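Local atomic coordinates of cystathionine beta-lyases/cystathionine gamma-synthases (Corynebacterium glutamicum, PDB entry 5X5H), a protein that probably catalyses the pyridoxal phosphate-dependent joining of O-succinyl-L-homoserine and L-cysteine into L,L-cystathionine, releasing succinate. Residues Pro5-Tyr19 with Ile60-Gly72. Numbering follows the deposited sequence.
Sequences PNTQGFSTASIHAGY and IVALEQTVAALEG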
ATOM      1  N   PRO A   5      13.655  -9.976 -24.825  1.00 47.63           N
ATOM      2  CA  PRO A   5      12.323 -10.515 -25.178  1.00 48.25           C
ATOM      3  C   PRO A   5      12.300 -11.515 -26.339  1.00 47.08           C
ATOM      4  O   PRO A   5      11.481 -12.450 -26.341  1.00 45.78           O
ATOM      5  CB  PRO A   5      11.525  -9.257 -25.590  1.00 49.76           C
ATOM      6  CG  PRO A   5      12.178  -8.144 -24.844  1.00 50.82           C
ATOM      7  CD  PRO A   5      13.630  -8.490 -24.716  1.00 48.24           C
ATOM      8  N   ASN A   6      13.156 -11.297 -27.333  1.00 41.66           N
ATOM      9  CA  ASN A   6      13.125 -12.095 -28.563  1.00 43.36           C
ATOM     10  C   ASN A   6      13.641 -13.514 -28.342  1.00 42.57           C
ATOM     11  O   ASN A   6      13.499 -14.398 -29.226  1.00 38.33           O
ATOM     12  CB  ASN A   6      13.964 -11.425 -29.696  1.00 46.54           C
ATOM     13  CG  ASN A   6      13.340 -10.124 -30.242  1.00 51.02           C
ATOM     14  OD1 ASN A   6      14.021  -9.092 -30.337  1.00 51.46           O
ATOM     15  ND2 ASN A   6      12.077 -10.184 -30.655  1.00 46.14           N
ATOM     16  N   THR A   7      14.271 -13.774 -27.197  1.00 32.12           N
ATOM     17  CA  THR A   7      14.804 -15.099 -27.007  1.00 30.99           C
ATOM     18  C   THR A   7      14.201 -15.792 -25.839  1.00 30.22           C
ATOM     19  O   THR A   7      14.707 -16.862 -25.486  1.00 32.27           O
ATOM     20  CB  THR A   7      16.315 -15.103 -26.812  1.00 31.15           C
ATOM     21  OG1 THR A   7      16.614 -14.508 -25.553  1.00 31.85           O
ATOM     22  CG2 THR A   7      17.032 -14.363 -28.000  1.00 35.04           C
ATOM     23  N   GLN A   8      13.197 -15.187 -25.199  1.00 23.81           N
ATOM     24  CA  GLN A   8      12.650 -15.814 -23.933  1.00 21.92           C
ATOM     25  C   GLN A   8      11.195 -15.926 -24.119  1.00 18.98           C
ATOM     26  O   GLN A   8      10.601 -15.137 -24.877  1.00 21.18           O
ATOM     27  CB  GLN A   8      12.874 -14.996 -22.691  1.00 23.85           C
ATOM     28  CG  GLN A   8      14.343 -14.718 -22.338  1.00 26.33           C
ATOM     29  CD  GLN A   8      15.134 -15.938 -21.846  1.00 32.75           C
ATOM     30  OE1 GLN A   8      15.810 -16.582 -22.652  1.00 48.12           O
ATOM     31  NE2 GLN A   8      15.173 -16.175 -20.529  1.00 35.82           N
ATOM     32  N   GLY A   9      10.596 -16.823 -23.363  1.00 15.54           N
ATOM     33  CA  GLY A   9       9.189 -17.065 -23.463  1.00 15.79           C
ATOM     34  C   GLY A   9       8.315 -16.031 -22.744  1.00 14.00           C
ATOM     35  O   GLY A   9       8.794 -15.169 -22.025  1.00 14.98           O
ATOM     36  N   PHE A  10       7.023 -16.095 -23.037  1.00 13.32           N
ATOM     37  CA  PHE A  10       6.050 -15.115 -22.501  1.00 11.77           C
ATOM     38  C   PHE A  10       5.983 -15.142 -20.981  1.00 12.29           C
ATOM     39  O   PHE A  10       5.980 -14.057 -20.379  1.00 11.73           O
ATOM     40  CB  PHE A  10       4.653 -15.449 -23.054  1.00 12.73           C
ATOM     41  CG  PHE A  10       3.596 -14.436 -22.711  1.00 12.33           C
ATOM     42  CD1 PHE A  10       2.992 -14.384 -21.503  1.00 14.29           C
ATOM     43  CD2 PHE A  10       3.311 -13.456 -23.667  1.00 12.50           C
ATOM     44  CE1 PHE A  10       2.045 -13.348 -21.248  1.00 13.64           C
ATOM     45  CE2 PHE A  10       2.382 -12.457 -23.386  1.00 13.71           C
ATOM     46  CZ  PHE A  10       1.765 -12.403 -22.188  1.00 13.11           C
ATOM     47  N   SER A  11       5.909 -16.332 -20.376  1.00 12.30           N
ATOM     48  CA  SER A  11       5.899 -16.430 -18.927  1.00 12.31           C
ATOM     49  C   SER A  11       7.170 -15.939 -18.294  1.00 13.15           C
ATOM     50  O   SER A  11       7.139 -15.121 -17.307  1.00 14.42           O
ATOM     51  CB  SER A  11       5.605 -17.797 -18.447  1.00 13.76           C
ATOM     52  OG  SER A  11       4.286 -18.204 -18.765  1.00 17.03           O
ATOM     53  N   THR A  12       8.312 -16.207 -18.913  1.00 11.80           N
ATOM     54  CA  THR A  12       9.581 -15.645 -18.483  1.00 11.10           C
ATOM     55  C   THR A  12       9.605 -14.169 -18.496  1.00 11.61           C
ATOM     56  O   THR A  12       9.957 -13.484 -17.507  1.00 12.34           O
ATOM     57  CB  THR A  12      10.707 -16.236 -19.280  1.00 12.38           C
ATOM     58  OG1 THR A  12      10.621 -17.648 -19.227  1.00 13.02           O
ATOM     59  CG2 THR A  12      12.123 -15.806 -18.734  1.00 12.55           C
ATOM     60  N   ALA A  13       9.201 -13.584 -19.639  1.00 11.26           N
ATOM     61  CA  ALA A  13       9.141 -12.132 -19.771  1.00 10.70           C
ATOM     62  C   ALA A  13       8.219 -11.430 -18.822  1.00 10.83           C
ATOM     63  O   ALA A  13       8.448 -10.301 -18.326  1.00 11.50           O
ATOM     64  CB  ALA A  13       8.786 -11.705 -21.199  1.00 14.39           C
ATOM     65  N   SER A  14       7.072 -12.088 -18.561  1.00 10.92           N
ATOM     66  CA  SER A  14       6.060 -11.491 -17.672  1.00 11.32           C
ATOM     67  C   SER A  14       6.596 -11.293 -16.256  1.00 12.05           C
ATOM     68  O   SER A  14       6.118 -10.384 -15.527  1.00 13.33           O
ATOM     69  CB  SER A  14       4.830 -12.342 -17.541  1.00 14.20           C
ATOM     70  OG  SER A  14       4.128 -12.451 -18.738  1.00 19.94           O
ATOM     71  N   ILE A  15       7.600 -12.087 -15.874  1.00 11.30           N
ATOM     72  CA  ILE A  15       8.253 -11.987 -14.556  1.00 12.47           C
ATOM     73  C   ILE A  15       9.495 -11.159 -14.655  1.00 13.29           C
ATOM     74  O   ILE A  15       9.767 -10.400 -13.675  1.00 16.45           O
ATOM     75  CB  ILE A  15       8.499 -13.415 -14.050  1.00 12.25           C
ATOM     76  CG1 ILE A  15       7.184 -14.090 -13.793  1.00 11.96           C
ATOM     77  CG2 ILE A  15       9.373 -13.466 -12.805  1.00 13.26           C
ATOM     78  CD1 ILE A  15       7.299 -15.621 -13.750  1.00 14.94           C
ATOM     79  N   HIS A  16      10.274 -11.188 -15.734  1.00 11.35           N
ATOM     80  CA  HIS A  16      11.629 -10.674 -15.720  1.00 12.89           C
ATOM     81  C   HIS A  16      11.894  -9.558 -16.670  1.00 13.59           C
ATOM     82  O   HIS A  16      12.959  -8.922 -16.569  1.00 14.43           O
ATOM     83  CB  HIS A  16      12.587 -11.795 -16.075  1.00 12.71           C
ATOM     84  CG  HIS A  16      12.636 -12.913 -15.091  1.00 12.57           C
ATOM     85  ND1 HIS A  16      13.252 -12.770 -13.855  1.00 14.69           N
ATOM     86  CD2 HIS A  16      12.045 -14.111 -15.075  1.00 12.66           C
ATOM     87  CE1 HIS A  16      13.132 -13.935 -13.194  1.00 15.58           C
ATOM     88  NE2 HIS A  16      12.383 -14.773 -13.908  1.00 12.58           N
ATOM     89  N   ALA A  17      10.960  -9.144 -17.534  1.00 11.53           N
ATOM     90  CA  ALA A  17      11.319  -8.159 -18.581  1.00 12.60           C
ATOM     91  C   ALA A  17      11.428  -6.732 -18.082  1.00 14.23           C
ATOM     92  O   ALA A  17      12.016  -5.901 -18.792  1.00 17.25           O
ATOM     93  CB  ALA A  17      10.338  -8.205 -19.750  1.00 12.80           C
ATOM     94  N   GLY A  18      10.806  -6.428 -17.002  1.00 13.83           N
ATOM     95  CA  GLY A  18      10.770  -5.092 -16.437  1.00 14.21           C
ATOM     96  C   GLY A  18      11.774  -4.714 -15.392  1.00 13.71           C
ATOM     97  O   GLY A  18      12.051  -3.505 -15.222  1.00 15.12           O
ATOM     98  N   TYR A  19      12.226  -5.661 -14.702  1.00 12.93           N
ATOM     99  CA  TYR A  19      13.106  -5.489 -13.532  1.00 12.34           C
ATOM    100  C   TYR A  19      13.964  -6.706 -13.347  1.00 12.95           C
ATOM    101  O   TYR A  19      13.450  -7.815 -13.328  1.00 14.45           O
ATOM    102  CB  TYR A  19      12.309  -5.180 -12.268  1.00 13.00           C
ATOM    103  CG  TYR A  19      13.163  -5.053 -11.002  1.00 11.81           C
ATOM    104  CD1 TYR A  19      13.721  -3.875 -10.689  1.00 11.48           C
ATOM    105  CD2 TYR A  19      13.261  -6.122 -10.138  1.00 10.94           C
ATOM    106  CE1 TYR A  19      14.527  -3.753  -9.574  1.00 12.12           C
ATOM    107  CE2 TYR A  19      14.075  -6.099  -8.977  1.00 11.83           C
ATOM    108  CZ  TYR A  19      14.703  -4.871  -8.694  1.00 12.67           C
ATOM    109  OH  TYR A  19      15.511  -4.820  -7.570  1.00 12.32           O
ATOM    110  N   ILE A  60       7.025   2.647 -12.202  1.00 10.35           N
ATOM    111  CA  ILE A  60       6.091   2.743 -13.377  1.00 10.76           C
ATOM    112  C   ILE A  60       6.822   2.259 -14.608  1.00 11.57           C
ATOM    113  O   ILE A  60       6.276   1.450 -15.403  1.00 11.64           O
ATOM    114  CB  ILE A  60       5.589   4.193 -13.536  1.00 12.47           C
ATOM    115  CG1 ILE A  60       4.885   4.628 -12.262  1.00 13.15           C
ATOM    116  CG2 ILE A  60       4.719   4.313 -14.790  1.00 13.08           C
ATOM    117  CD1 ILE A  60       4.428   6.098 -12.248  1.00 13.54           C
ATOM    118  N   VAL A  61       8.055   2.645 -14.822  1.00 12.87           N
ATOM    119  CA  VAL A  61       8.823   2.219 -16.017  1.00 11.92           C
ATOM    120  C   VAL A  61       9.008   0.713 -16.027  1.00 13.60           C
ATOM    121  O   VAL A  61       8.920   0.072 -17.088  1.00 12.73           O
ATOM    122  CB  VAL A  61      10.162   2.984 -16.087  1.00 16.62           C
ATOM    123  CG1 VAL A  61      11.052   2.360 -17.159  1.00 15.55           C
ATOM    124  CG2 VAL A  61       9.871   4.418 -16.403  1.00 16.50           C
ATOM    125  N   ALA A  62       9.143   0.069 -14.874  1.00 11.41           N
ATOM    126  CA  ALA A  62       9.216  -1.407 -14.829  1.00 11.38           C
ATOM    127  C   ALA A  62       7.996  -2.053 -15.446  1.00 11.11           C
ATOM    128  O   ALA A  62       8.091  -3.002 -16.263  1.00 11.86           O
ATOM    129  CB  ALA A  62       9.527  -1.933 -13.423  1.00 12.43           C
ATOM    130  N   LEU A  63       6.833  -1.551 -15.065  1.00 10.75           N
ATOM    131  CA  LEU A  63       5.574  -2.028 -15.671  1.00 11.74           C
ATOM    132  C   LEU A  63       5.497  -1.826 -17.176  1.00 11.60           C
ATOM    133  O   LEU A  63       5.201  -2.778 -17.952  1.00 10.88           O
ATOM    134  CB  LEU A  63       4.396  -1.395 -14.993  1.00 11.47           C
ATOM    135  CG  LEU A  63       3.030  -1.639 -15.645  1.00 12.44           C
ATOM    136  CD1 LEU A  63       2.634  -3.109 -15.678  1.00 12.25           C
ATOM    137  CD2 LEU A  63       1.992  -0.776 -15.032  1.00 12.49           C
ATOM    138  N   GLU A  64       5.822  -0.620 -17.582  1.00 10.97           N
ATOM    139  CA  GLU A  64       5.821  -0.237 -18.998  1.00 11.50           C
ATOM    140  C   GLU A  64       6.674  -1.118 -19.835  1.00 12.32           C
ATOM    141  O   GLU A  64       6.293  -1.653 -20.910  1.00 12.80           O
ATOM    142  CB  GLU A  64       6.350   1.215 -19.140  1.00 12.18           C
ATOM    143  CG  GLU A  64       5.360   2.225 -18.604  1.00 13.91           C
ATOM    144  CD  GLU A  64       5.835   3.693 -18.612  1.00 13.52           C
ATOM    145  OE1 GLU A  64       7.098   3.931 -18.731  1.00 15.69           O
ATOM    146  OE2 GLU A  64       4.995   4.618 -18.453  1.00 14.07           O
ATOM    147  N   GLN A  65       7.884  -1.420 -19.360  1.00 11.76           N
ATOM    148  CA  GLN A  65       8.830  -2.242 -20.098  1.00 11.88           C
ATOM    149  C   GLN A  65       8.386  -3.662 -20.184  1.00 12.53           C
ATOM    150  O   GLN A  65       8.653  -4.375 -21.149  1.00 13.11           O
ATOM    151  CB  GLN A  65      10.233  -2.102 -19.478  1.00 14.05           C
ATOM    152  CG  GLN A  65      10.813  -0.714 -19.674  1.00 16.64           C
ATOM    153  CD  GLN A  65      11.061  -0.344 -21.073  1.00 22.29           C
ATOM    154  OE1 GLN A  65      10.431   0.557 -21.677  1.00 28.91           O
ATOM    155  NE2 GLN A  65      11.916  -1.133 -21.710  1.00 22.57           N
ATOM    156  N   THR A  66       7.690  -4.169 -19.167  1.00 10.49           N
ATOM    157  CA  THR A  66       7.202  -5.508 -19.111  1.00 12.32           C
ATOM    158  C   THR A  66       6.120  -5.659 -20.193  1.00 12.44           C
ATOM    159  O   THR A  66       6.145  -6.565 -21.006  1.00 11.99           O
ATOM    160  CB  THR A  66       6.678  -5.927 -17.772  1.00 12.81           C
ATOM    161  OG1 THR A  66       7.632  -5.709 -16.731  1.00 14.05           O
ATOM    162  CG2 THR A  66       6.337  -7.395 -17.755  1.00 13.11           C
ATOM    163  N   VAL A  67       5.070  -4.842 -20.155  1.00 11.67           N
ATOM    164  CA  VAL A  67       4.016  -4.972 -21.160  1.00 11.44           C
ATOM    165  C   VAL A  67       4.538  -4.744 -22.604  1.00 12.30           C
ATOM    166  O   VAL A  67       4.113  -5.465 -23.533  1.00 12.70           O
ATOM    167  CB  VAL A  67       2.832  -4.077 -20.804  1.00 11.78           C
ATOM    168  CG1 VAL A  67       1.715  -4.172 -21.909  1.00 13.13           C
ATOM    169  CG2 VAL A  67       2.239  -4.452 -19.443  1.00 12.97           C
ATOM    170  N   ALA A  68       5.434  -3.797 -22.767  1.00 11.20           N
ATOM    171  CA  ALA A  68       6.039  -3.604 -24.080  1.00 12.56           C
ATOM    172  C   ALA A  68       6.654  -4.949 -24.526  1.00 13.71           C
ATOM    173  O   ALA A  68       6.418  -5.428 -25.701  1.00 13.48           O
ATOM    174  CB  ALA A  68       7.045  -2.520 -24.033  1.00 13.37           C
ATOM    175  N   ALA A  69       7.457  -5.608 -23.708  1.00 11.66           N
ATOM    176  CA  ALA A  69       8.118  -6.841 -24.114  1.00 11.85           C
ATOM    177  C   ALA A  69       7.108  -7.878 -24.489  1.00 11.52           C
ATOM    178  O   ALA A  69       7.279  -8.641 -25.489  1.00 13.60           O
ATOM    179  CB  ALA A  69       9.014  -7.387 -22.991  1.00 13.57           C
ATOM    180  N   LEU A  70       5.971  -7.986 -23.770  1.00 11.30           N
ATOM    181  CA  LEU A  70       4.936  -9.027 -24.007  1.00 11.70           C
ATOM    182  C   LEU A  70       4.220  -8.775 -25.330  1.00 12.17           C
ATOM    183  O   LEU A  70       3.639  -9.765 -25.805  1.00 14.38           O
ATOM    184  CB  LEU A  70       3.995  -9.016 -22.864  1.00 12.60           C
ATOM    185  CG  LEU A  70       4.586  -9.470 -21.503  1.00 11.30           C
ATOM    186  CD1 LEU A  70       3.578  -9.300 -20.467  1.00 12.54           C
ATOM    187  CD2 LEU A  70       5.217 -10.810 -21.568  1.00 12.52           C
ATOM    188  N   GLU A  71       4.249  -7.558 -25.844  1.00 12.49           N
ATOM    189  CA  GLU A  71       3.634  -7.210 -27.153  1.00 12.70           C
ATOM    190  C   GLU A  71       4.594  -7.213 -28.304  1.00 13.77           C
ATOM    191  O   GLU A  71       4.225  -6.887 -29.409  1.00 15.65           O
ATOM    192  CB  GLU A  71       2.890  -5.886 -27.017  1.00 14.26           C
ATOM    193  CG  GLU A  71       1.625  -5.971 -26.199  1.00 12.78           C
ATOM    194  CD  GLU A  71       0.419  -6.488 -26.984  1.00 16.77           C
ATOM    195  OE1 GLU A  71       0.526  -7.145 -28.054  1.00 18.19           O
ATOM    196  OE2 GLU A  71      -0.731  -6.461 -26.423  1.00 15.71           O
ATOM    197  N   GLY A  72       5.858  -7.545 -28.025  1.00 13.27           N
ATOM    198  CA  GLY A  72       6.842  -7.423 -29.076  1.00 15.85           C
ATOM    199  C   GLY A  72       7.165  -6.016 -29.449  1.00 16.75           C
ATOM    200  O   GLY A  72       7.452  -5.641 -30.629  1.00 18.60           O
TER
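Leu-70 drives its CD2 methyl over the centre of the Phe-10 ring, 3.7 Å from the centroid, in a CH-pi contact that packs the N-terminal helix 10-16 on helix 58-70 of the PLP-binding domain, which has the aminotransferase-like fold of trans-sulfuration enzymes. The axes of 10-16 and of the 60-70 part run nearly antiparallel, at 168°, and approach to 8.7 Å. At chi1 -173° the Phe-10 ring extends beside its own carbonyl carbon and turns one face to Leu-70, the two side chains crossing at about a right angle. The same methyl also meets Ala-13 CB and lies 3.4 Å from Ser-14 OG. Ala-69 CB touches Ala-17 CB, at 3.6 Å, and, from a roughly perpendicular direction, Pro-5 CG. At Gly-18 the backbones draw closest, its CA lying 4.3 Å from Ala-62 CA. Reciprocal CA-H...O contacts link these two residues; Gly-18 CA also comes within 3.2 Å of Thr-66 OG1. No conventional hydrogen bond joins the segments. Outside them, Pro-185 and Leu-251 also pack on Leu-70, and Tyr-186 meets Phe-10 edge-to-face. Asp-371 of the second subunit accepts a hydrogen bond from Thr-12 N, and its Asp-374 accepts those of Gly-9 N and Thr-12 OG1. Both hydroxyls facing the contact turn back to their own helices: Ser-14 OG donates to Phe-10 O, and Thr-66 OG1 reaches Ala-62 O at 2.8 Å, from the carbonyl face opposite Thr-66 N.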